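Local coordinates for protein diol-dehydratase (Roseburia inulinivorans, PDB 5I2A) that probably dehydrates 1,2-propanediol as a B12-independent lyase of the glycyl radical enzyme family, at residues Glu144-Phe154 against Tyr502-Ala510; Leu462-Tyr470 against Ala476-Phe486. One frame throughout, in Å; residues are numbered along the deposited sequence.

Contacts 1 and 2 are neighbours in the pyruvate formate-lyase-like part of the chain, their centres about 16 Å apart, and contact 2 is nested in the long loop that contact 1 closes. Helix 489-521 joins them: it supplies Tyr502-Ala510 to contact 1, and its earlier turns back the 476-486 loop of contact 2. Asn503 ND2 lies 3.1 Å from Ser477 OG, a probable hydrogen bond, while Phe153 CZ packs 3.3 Å from Met464 CG. The centre of contact 1 lies about 21 Å, and that of contact 2 about 32 Å, from the centre of the chain. A bound di(hydroxyethyl)ether, probably from the crystallisation liquor, lies about 4 Å from the Met149 side chain.

Contact 1: residues Glu144-Phe154 against Tyr502-Ala510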
loop_
_atom_site.group_PDB
_atom_site.type_symbol
_atom_site.label_atom_id
_atom_site.label_comp_id
_atom_site.label_asym_id
_atom_site.label_seq_id
_atom_site.Cartn_x
_atom_site.Cartn_y
_atom_site.Cartn_z
ATOM N N GLU A 144 -19.076 -13.498 6.213
ATOM C CA GLU A 144 -20.168 -14.032 5.409
ATOM C C GLU A 144 -19.631 -14.621 4.096
ATOM O O GLU A 144 -20.144 -15.613 3.599
ATOM C CB GLU A 144 -21.222 -12.949 5.127
ATOM C CG GLU A 144 -22.044 -12.528 6.362
ATOM C CD GLU A 144 -21.337 -11.515 7.264
ATOM O OE1 GLU A 144 -20.133 -11.246 7.084
ATOM O OE2 GLU A 144 -22.000 -10.967 8.159
ATOM N N THR A 145 -18.592 -13.996 3.556
ATOM C CA THR A 145 -17.910 -14.488 2.372
ATOM C C THR A 145 -17.244 -15.841 2.618
ATOM O O THR A 145 -17.349 -16.757 1.791
ATOM C CB THR A 145 -16.855 -13.475 1.896
ATOM O OG1 THR A 145 -17.494 -12.219 1.641
ATOM C CG2 THR A 145 -16.159 -13.963 0.639
ATOM N N LEU A 146 -16.555 -15.968 3.750
ATOM C CA LEU A 146 -15.929 -17.235 4.097
ATOM C C LEU A 146 -16.997 -18.327 4.236
ATOM O O LEU A 146 -16.775 -19.467 3.841
ATOM C CB LEU A 146 -15.103 -17.106 5.385
ATOM C CG LEU A 146 -13.919 -16.126 5.320
ATOM C CD1 LEU A 146 -13.241 -15.962 6.689
ATOM C CD2 LEU A 146 -12.915 -16.583 4.280
ATOM N N ARG A 147 -18.151 -17.961 4.787
ATOM C CA ARG A 147 -19.245 -18.909 4.970
ATOM C C ARG A 147 -19.772 -19.384 3.617
ATOM O O ARG A 147 -19.996 -20.574 3.413
ATOM C CB ARG A 147 -20.385 -18.294 5.794
ATOM C CG ARG A 147 -21.541 -19.255 6.047
ATOM C CD ARG A 147 -22.634 -18.627 6.910
ATOM N NE ARG A 147 -23.250 -17.507 6.216
ATOM C CZ ARG A 147 -24.070 -16.619 6.773
ATOM N NH1 ARG A 147 -24.391 -16.711 8.057
ATOM N NH2 ARG A 147 -24.563 -15.629 6.044
ATOM N N ALA A 148 -19.952 -18.449 2.692
ATOM C CA ALA A 148 -20.445 -18.794 1.361
ATOM C C ALA A 148 -19.504 -19.787 0.666
ATOM O O ALA A 148 -19.946 -20.720 -0.007
ATOM C CB ALA A 148 -20.621 -17.532 0.522
ATOM N N MET A 149 -18.206 -19.603 0.858
ATOM C CA MET A 149 -17.229 -20.468 0.210
ATOM C C MET A 149 -17.219 -21.837 0.868
ATOM O O MET A 149 -17.086 -22.851 0.194
ATOM C CB MET A 149 -15.842 -19.833 0.250
ATOM C CG MET A 149 -15.740 -18.586 -0.643
ATOM S SD MET A 149 -14.140 -17.769 -0.495
ATOM C CE MET A 149 -14.231 -17.072 1.100
ATOM N N LYS A 150 -17.390 -21.851 2.188
ATOM C CA LYS A 150 -17.418 -23.098 2.949
ATOM C C LYS A 150 -18.598 -23.964 2.493
ATOM O O LYS A 150 -18.509 -25.183 2.446
ATOM C CB LYS A 150 -17.497 -22.792 4.450
ATOM C CG LYS A 150 -17.566 -24.006 5.368
ATOM C CD LYS A 150 -17.530 -23.573 6.840
ATOM C CE LYS A 150 -18.626 -24.237 7.670
ATOM N NZ LYS A 150 -18.582 -25.729 7.598
ATOM N N HIS A 151 -19.683 -23.313 2.102
ATOM C CA HIS A 151 -20.849 -24.022 1.601
ATOM C C HIS A 151 -20.903 -24.057 0.071
ATOM O O HIS A 151 -21.954 -24.323 -0.526
ATOM C CB HIS A 151 -22.111 -23.394 2.187
ATOM C CG HIS A 151 -22.259 -23.641 3.656
ATOM N ND1 HIS A 151 -22.868 -24.773 4.160
ATOM C CD2 HIS A 151 -21.843 -22.927 4.730
ATOM C CE1 HIS A 151 -22.839 -24.732 5.482
ATOM N NE2 HIS A 151 -22.229 -23.619 5.853
ATOM N N ASN A 152 -19.755 -23.787 -0.548
ATOM C CA ASN A 152 -19.563 -24.008 -1.980
ATOM C C ASN A 152 -20.533 -23.265 -2.907
ATOM O O ASN A 152 -20.945 -23.804 -3.933
ATOM C CB ASN A 152 -19.636 -25.508 -2.275
ATOM C CG ASN A 152 -18.625 -26.296 -1.477
ATOM O OD1 ASN A 152 -17.472 -25.902 -1.371
ATOM N ND2 ASN A 152 -19.057 -27.400 -0.891
ATOM N N PHE A 153 -20.892 -22.035 -2.557
ATOM C CA PHE A 153 -21.648 -21.205 -3.491
ATOM C C PHE A 153 -20.765 -20.806 -4.665
ATOM O O PHE A 153 -21.237 -20.726 -5.793
ATOM C CB PHE A 153 -22.222 -19.966 -2.797
ATOM C CG PHE A 153 -23.396 -20.281 -1.931
ATOM C CD1 PHE A 153 -24.666 -20.314 -2.463
ATOM C CD2 PHE A 153 -23.223 -20.600 -0.599
ATOM C CE1 PHE A 153 -25.742 -20.639 -1.675
ATOM C CE2 PHE A 153 -24.301 -20.917 0.203
ATOM C CZ PHE A 153 -25.555 -20.942 -0.328
ATOM N N PHE A 154 -19.486 -20.560 -4.377
ATOM C CA PHE A 154 -18.512 -20.165 -5.381
ATOM C C PHE A 154 -17.101 -20.482 -4.885
ATOM O O PHE A 154 -16.890 -20.663 -3.694
ATOM C CB PHE A 154 -18.636 -18.659 -5.715
ATOM C CG PHE A 154 -18.449 -17.751 -4.520
ATOM C CD1 PHE A 154 -17.178 -17.365 -4.115
ATOM C CD2 PHE A 154 -19.541 -17.295 -3.802
ATOM C CE1 PHE A 154 -16.996 -16.538 -3.016
ATOM C CE2 PHE A 154 -19.367 -16.464 -2.692
ATOM C CZ PHE A 154 -18.100 -16.094 -2.293
ATOM N N TYR A 502 -27.569 -12.071 -3.240
ATOM C CA TYR A 502 -26.808 -12.123 -1.995
ATOM C C TYR A 502 -25.445 -12.789 -2.182
ATOM O O TYR A 502 -24.414 -12.254 -1.765
ATOM C CB TYR A 502 -27.593 -12.868 -0.919
ATOM C CG TYR A 502 -26.876 -12.946 0.416
ATOM C CD1 TYR A 502 -26.793 -11.835 1.243
ATOM C CD2 TYR A 502 -26.282 -14.126 0.841
ATOM C CE1 TYR A 502 -26.150 -11.905 2.460
ATOM C CE2 TYR A 502 -25.632 -14.204 2.061
ATOM C CZ TYR A 502 -25.568 -13.091 2.864
ATOM O OH TYR A 502 -24.933 -13.158 4.081
ATOM N N ASN A 503 -25.445 -13.952 -2.823
ATOM C CA ASN A 503 -24.215 -14.709 -2.969
ATOM C C ASN A 503 -23.286 -14.163 -4.051
ATOM O O ASN A 503 -22.075 -14.292 -3.947
ATOM C CB ASN A 503 -24.550 -16.173 -3.210
ATOM C CG ASN A 503 -24.929 -16.859 -1.925
ATOM O OD1 ASN A 503 -24.068 -17.125 -1.089
ATOM N ND2 ASN A 503 -26.224 -17.097 -1.729
ATOM N N ILE A 504 -23.851 -13.522 -5.062
ATOM C CA ILE A 504 -23.024 -12.835 -6.047
ATOM C C ILE A 504 -22.209 -11.725 -5.387
ATOM O O ILE A 504 -21.024 -11.561 -5.660
ATOM C CB ILE A 504 -23.876 -12.244 -7.182
ATOM C CG1 ILE A 504 -24.360 -13.363 -8.101
ATOM C CG2 ILE A 504 -23.077 -11.218 -7.988
ATOM C CD1 ILE A 504 -25.486 -12.918 -9.031
ATOM N N GLU A 505 -22.841 -10.969 -4.497
ATOM C CA GLU A 505 -22.147 -9.858 -3.862
ATOM C C GLU A 505 -21.010 -10.350 -2.951
ATOM O O GLU A 505 -19.959 -9.706 -2.845
ATOM C CB GLU A 505 -23.126 -8.983 -3.070
ATOM C CG GLU A 505 -22.431 -7.783 -2.432
ATOM C CD GLU A 505 -23.393 -6.682 -1.976
ATOM O OE1 GLU A 505 -24.618 -6.924 -1.947
ATOM O OE2 GLU A 505 -22.909 -5.573 -1.662
ATOM N N LEU A 506 -21.217 -11.490 -2.300
ATOM C CA LEU A 506 -20.150 -12.114 -1.524
ATOM C C LEU A 506 -18.971 -12.557 -2.406
ATOM O O LEU A 506 -17.814 -12.491 -1.988
ATOM C CB LEU A 506 -20.700 -13.307 -0.739
ATOM C CG LEU A 506 -21.730 -12.945 0.335
ATOM C CD1 LEU A 506 -22.149 -14.169 1.132
ATOM C CD2 LEU A 506 -21.159 -11.872 1.259
ATOM N N MET A 507 -19.271 -13.033 -3.612
ATOM C CA MET A 507 -18.230 -13.404 -4.556
ATOM C C MET A 507 -17.420 -12.159 -4.941
ATOM O O MET A 507 -16.206 -12.222 -5.048
ATOM C CB MET A 507 -18.819 -14.062 -5.810
ATOM C CG MET A 507 -17.765 -14.448 -6.844
ATOM S SD MET A 507 -18.421 -15.324 -8.264
ATOM C CE MET A 507 -19.624 -14.192 -8.949
ATOM N N VAL A 508 -18.110 -11.036 -5.124
ATOM C CA VAL A 508 -17.449 -9.762 -5.416
ATOM C C VAL A 508 -16.521 -9.404 -4.237
ATOM O O VAL A 508 -15.377 -9.007 -4.431
ATOM C CB VAL A 508 -18.474 -8.632 -5.693
ATOM C CG1 VAL A 508 -17.782 -7.259 -5.814
ATOM C CG2 VAL A 508 -19.300 -8.938 -6.965
ATOM N N ASN A 509 -17.001 -9.609 -3.019
ATOM C CA ASN A 509 -16.163 -9.382 -1.842
ATOM C C ASN A 509 -14.885 -10.237 -1.874
ATOM O O ASN A 509 -13.796 -9.735 -1.628
ATOM C CB ASN A 509 -16.962 -9.657 -0.556
ATOM C CG ASN A 509 -16.166 -9.356 0.710
ATOM O OD1 ASN A 509 -15.579 -10.252 1.299
ATOM N ND2 ASN A 509 -16.152 -8.086 1.129
ATOM N N ALA A 510 -15.020 -11.514 -2.224
ATOM C CA ALA A 510 -13.875 -12.427 -2.252
ATOM C C ALA A 510 -12.833 -12.001 -3.303
ATOM O O ALA A 510 -11.639 -11.922 -3.018
ATOM C CB ALA A 510 -14.344 -13.867 -2.510
#
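The amide of Asn503 stacks on one face of the Phe153 ring, the two planes only 12° apart; Asn503 OD1 sits 3.3 Å from Phe153 CG, displaced from the ring centre, and Ala148 O lies at the ring's edge. Asn503 ND2 is held by Gln499 O one turn back in its own helix, which helps fix the turn of the amide. One face of Phe154 rests on Met507, whose CB stands 3.8 Å from the ring centroid, 6° off the normal, a CH-pi contact. Met507 SD lies obliquely to that ring, a Met-aromatic contact. With CG wedged between its backbone N and carbonyl carbon (chi1 59°), Phe154 turns its ring to the helix, and Phe154 CE1 reaches Ala510 CB at 3.8 Å. Helix 143-150 crosses the long helix 489-521 steeply, and a Schellman motif with Asn152 at C-prime ends it, delivering both phenylalanines to the same partner; Phe154 then enters strand 154-155, paired with strand 454-457. Between the helices, Leu506 forks: Leu506 CD1 meets Ala148 CB at 3.7 Å, and Leu506 CD2 runs beside Thr145 OG1. Thr145 CG2 presses on Ala510 CB at 3.6 Å, while Thr145 OG1 donates to Asn509 OD1 over 2.8 Å, coming from above the carbonyl plane. Asn509 OD1 also accepts from Ala142 N, and Asn509 ND2 bonds Phe195 O of the second subunit. At the more exposed end, Arg147 NH2 lies 3.2 Å from Tyr502 OH, which approaches the guanidinium at its edge.

Contact 2: residues Leu462-Tyr470 against Ala476-Phe486; sequences LEMVFSNGY and ASIQTGNVESF
Asn468 reaches across to the 476-486 loop from the Schellman motif that ends helix 459-467, where Ser467-Tyr470 form a type I' turn. Asn468 CG stands anti to the backbone N (chi1 -166°), which carries Asn468 OD1 to Gly481 N, a 2.7 Å hydrogen bond whose donor lies 49° out of the plane of the side-chain carbonyl. An alanine in place of Asn468 would probably leave Gly481 N without its acceptor and the loop beside it freer to shift. Gln479, bent at chi2, folds back alongside: Gln479 CB lies 3.4 Å from Asn468 OD1, and Gln479 NE2 gives a nearly straight 3.0 Å bond to Asn468 O. The Tyr470 and Gln479 side chains cross at about a right angle, with ring and amide planes 56° apart. On the buried side Val465 CG1 meets the edge of the Phe486 ring, 3.7 Å from Phe486 CE2, and Val483 CG2 lies obliquely to Phe466, whose ring also packs edge-to-face with Phe492. Gly469 O takes Ala476 N at 2.8 Å, with a weaker bond from Ser477 N. One water donates to Val465 O and Gly481 O; another donates to Phe466 O and accepts from Val483 N at 2.8 Å.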
loop_
_atom_site.group_PDB
_atom_site.type_symbol
_atom_site.label_atom_id
_atom_site.label_comp_id
_atom_site.label_asym_id
_atom_site.label_seq_id
_atom_site.Cartn_x
_atom_site.Cartn_y
_atom_site.Cartn_z
ATOM N N LEU A 462 -30.295 -21.962 -5.893
ATOM C CA LEU A 462 -31.566 -22.644 -6.137
ATOM C C LEU A 462 -31.874 -23.629 -5.000
ATOM O O LEU A 462 -32.985 -23.667 -4.486
ATOM C CB LEU A 462 -31.549 -23.384 -7.483
ATOM C CG LEU A 462 -32.816 -24.190 -7.807
ATOM C CD1 LEU A 462 -34.028 -23.275 -7.946
ATOM C CD2 LEU A 462 -32.619 -25.008 -9.081
ATOM N N GLU A 463 -30.885 -24.419 -4.617
ATOM C CA GLU A 463 -31.035 -25.309 -3.470
ATOM C C GLU A 463 -31.403 -24.534 -2.204
ATOM O O GLU A 463 -32.182 -25.018 -1.392
ATOM C CB GLU A 463 -29.763 -26.108 -3.232
ATOM C CG GLU A 463 -29.499 -27.165 -4.284
ATOM C CD GLU A 463 -28.363 -28.090 -3.889
ATOM O OE1 GLU A 463 -27.186 -27.708 -4.048
ATOM O OE2 GLU A 463 -28.648 -29.189 -3.394
ATOM N N MET A 464 -30.865 -23.325 -2.051
ATOM C CA MET A 464 -31.179 -22.512 -0.880
ATOM C C MET A 464 -32.639 -22.046 -0.871
ATOM O O MET A 464 -33.205 -21.799 0.190
ATOM C CB MET A 464 -30.245 -21.302 -0.782
ATOM C CG MET A 464 -28.809 -21.642 -0.381
ATOM S SD MET A 464 -28.618 -22.631 1.132
ATOM C CE MET A 464 -28.438 -24.289 0.467
ATOM N N VAL A 465 -33.262 -21.932 -2.036
ATOM C CA VAL A 465 -34.673 -21.561 -2.035
ATOM C C VAL A 465 -35.488 -22.677 -1.379
ATOM O O VAL A 465 -36.381 -22.404 -0.580
ATOM C CB VAL A 465 -35.213 -21.271 -3.447
ATOM C CG1 VAL A 465 -36.706 -20.918 -3.386
ATOM C CG2 VAL A 465 -34.440 -20.123 -4.076
ATOM N N PHE A 466 -35.152 -23.928 -1.691
ATOM C CA PHE A 466 -35.848 -25.082 -1.123
ATOM C C PHE A 466 -35.609 -25.188 0.378
ATOM O O PHE A 466 -36.518 -25.515 1.138
ATOM C CB PHE A 466 -35.412 -26.388 -1.814
ATOM C CG PHE A 466 -36.071 -26.610 -3.155
ATOM C CD1 PHE A 466 -37.346 -27.152 -3.234
ATOM C CD2 PHE A 466 -35.420 -26.270 -4.332
ATOM C CE1 PHE A 466 -37.969 -27.356 -4.465
ATOM C CE2 PHE A 466 -36.031 -26.461 -5.555
ATOM C CZ PHE A 466 -37.314 -27.007 -5.626
ATOM N N SER A 467 -34.383 -24.901 0.795
ATOM C CA SER A 467 -33.989 -25.110 2.181
ATOM C C SER A 467 -34.074 -23.850 3.030
ATOM O O SER A 467 -33.618 -23.854 4.159
ATOM C CB SER A 467 -32.566 -25.653 2.243
ATOM O OG SER A 467 -31.641 -24.626 1.927
ATOM N N ASN A 468 -34.641 -22.779 2.481
ATOM C CA ASN A 468 -34.712 -21.497 3.189
ATOM C C ASN A 468 -33.355 -21.074 3.759
ATOM O O ASN A 468 -33.242 -20.634 4.913
ATOM C CB ASN A 468 -35.766 -21.552 4.304
ATOM C CG ASN A 468 -36.127 -20.172 4.835
ATOM O OD1 ASN A 468 -35.865 -19.156 4.195
ATOM N ND2 ASN A 468 -36.746 -20.135 6.005
ATOM N N GLY A 469 -32.318 -21.229 2.944
ATOM C CA GLY A 469 -30.997 -20.743 3.301
ATOM C C GLY A 469 -30.230 -21.595 4.291
ATOM O O GLY A 469 -29.246 -21.133 4.867
ATOM N N TYR A 470 -30.672 -22.835 4.489
ATOM C CA TYR A 470 -29.962 -23.761 5.361
ATOM C C TYR A 470 -29.191 -24.783 4.543
ATOM O O TYR A 470 -29.601 -25.173 3.446
ATOM C CB TYR A 470 -30.922 -24.478 6.314
ATOM C CG TYR A 470 -31.371 -23.611 7.470
ATOM C CD1 TYR A 470 -32.361 -22.662 7.295
ATOM C CD2 TYR A 470 -30.785 -23.732 8.725
ATOM C CE1 TYR A 470 -32.768 -21.851 8.342
ATOM C CE2 TYR A 470 -31.185 -22.929 9.781
ATOM C CZ TYR A 470 -32.177 -21.994 9.580
ATOM O OH TYR A 470 -32.586 -21.191 10.609
ATOM N N ALA A 476 -26.677 -20.978 5.963
ATOM C CA ALA A 476 -25.624 -20.913 4.951
ATOM C C ALA A 476 -25.827 -19.754 3.983
ATOM O O ALA A 476 -24.965 -19.481 3.157
ATOM C CB ALA A 476 -25.557 -22.210 4.183
ATOM N N SER A 477 -26.982 -19.103 4.080
ATOM C CA SER A 477 -27.355 -18.006 3.194
ATOM C C SER A 477 -28.522 -17.246 3.819
ATOM O O SER A 477 -28.918 -17.545 4.944
ATOM C CB SER A 477 -27.729 -18.532 1.802
ATOM O OG SER A 477 -27.878 -17.472 0.882
ATOM N N ILE A 478 -29.064 -16.263 3.109
ATOM C CA ILE A 478 -30.233 -15.538 3.603
ATOM C C ILE A 478 -31.473 -16.432 3.638
ATOM O O ILE A 478 -31.555 -17.420 2.906
ATOM C CB ILE A 478 -30.551 -14.295 2.750
ATOM C CG1 ILE A 478 -30.648 -14.669 1.273
ATOM C CG2 ILE A 478 -29.494 -13.238 2.948
ATOM C CD1 ILE A 478 -31.110 -13.535 0.381
ATOM N N GLN A 479 -32.417 -16.082 4.509
ATOM C CA GLN A 479 -33.699 -16.782 4.615
ATOM C C GLN A 479 -34.732 -16.109 3.722
ATOM O O GLN A 479 -35.232 -15.040 4.039
ATOM C CB GLN A 479 -34.209 -16.806 6.066
ATOM C CG GLN A 479 -33.584 -17.882 6.942
ATOM C CD GLN A 479 -32.073 -17.798 6.945
ATOM O OE1 GLN A 479 -31.498 -16.867 7.507
ATOM N NE2 GLN A 479 -31.420 -18.755 6.281
ATOM N N THR A 480 -35.065 -16.723 2.602
ATOM C CA THR A 480 -36.021 -16.171 1.659
ATOM C C THR A 480 -37.437 -16.698 1.890
ATOM O O THR A 480 -38.356 -16.357 1.160
ATOM C CB THR A 480 -35.606 -16.485 0.205
ATOM O OG1 THR A 480 -35.083 -17.814 0.137
ATOM C CG2 THR A 480 -34.554 -15.502 -0.277
ATOM N N GLY A 481 -37.603 -17.564 2.883
ATOM C CA GLY A 481 -38.924 -18.072 3.215
ATOM C C GLY A 481 -39.083 -19.572 3.070
ATOM O O GLY A 481 -38.391 -20.211 2.282
ATOM N N ASN A 482 -39.987 -20.143 3.858
ATOM C CA ASN A 482 -40.331 -21.548 3.711
ATOM C C ASN A 482 -40.840 -21.798 2.293
ATOM O O ASN A 482 -41.791 -21.159 1.851
ATOM C CB ASN A 482 -41.382 -21.961 4.744
ATOM C CG ASN A 482 -41.574 -23.461 4.804
ATOM O OD1 ASN A 482 -41.906 -24.101 3.801
ATOM N ND2 ASN A 482 -41.340 -24.038 5.975
ATOM N N VAL A 483 -40.204 -22.721 1.583
ATOM C CA VAL A 483 -40.489 -22.910 0.163
ATOM C C VAL A 483 -41.934 -23.361 -0.085
ATOM O O VAL A 483 -42.509 -23.085 -1.140
ATOM C CB VAL A 483 -39.505 -23.926 -0.477
ATOM C CG1 VAL A 483 -39.751 -25.333 0.047
ATOM C CG2 VAL A 483 -39.596 -23.881 -1.991
ATOM N N GLU A 484 -42.528 -24.026 0.900
ATOM C CA GLU A 484 -43.907 -24.489 0.780
ATOM C C GLU A 484 -44.919 -23.383 1.038
ATOM O O GLU A 484 -46.112 -23.575 0.817
ATOM C CB GLU A 484 -44.159 -25.655 1.731
ATOM C CG GLU A 484 -43.359 -26.867 1.367
ATOM C CD GLU A 484 -43.629 -28.035 2.275
ATOM O OE1 GLU A 484 -42.699 -28.459 2.993
ATOM O OE2 GLU A 484 -44.767 -28.537 2.254
ATOM N N SER A 485 -44.447 -22.221 1.482
ATOM C CA SER A 485 -45.338 -21.081 1.681
ATOM C C SER A 485 -45.513 -20.232 0.417
ATOM O O SER A 485 -46.404 -19.394 0.354
ATOM C CB SER A 485 -44.830 -20.195 2.821
ATOM O OG SER A 485 -43.700 -19.430 2.422
ATOM N N PHE A 486 -44.665 -20.435 -0.589
ATOM C CA PHE A 486 -44.770 -19.639 -1.817
ATOM C C PHE A 486 -46.079 -19.931 -2.536
ATOM O O PHE A 486 -46.431 -21.088 -2.735
ATOM C CB PHE A 486 -43.586 -19.913 -2.745
ATOM C CG PHE A 486 -42.264 -19.450 -2.192
ATOM C CD1 PHE A 486 -42.171 -18.257 -1.489
ATOM C CD2 PHE A 486 -41.124 -20.203 -2.368
ATOM C CE1 PHE A 486 -40.961 -17.826 -0.969
ATOM C CE2 PHE A 486 -39.907 -19.776 -1.843
ATOM C CZ PHE A 486 -39.835 -18.585 -1.139
HETATM O O HOH W 1 -36.810 -19.908 0.297
HETATM O O HOH W 2 -38.192 -24.201 2.918
#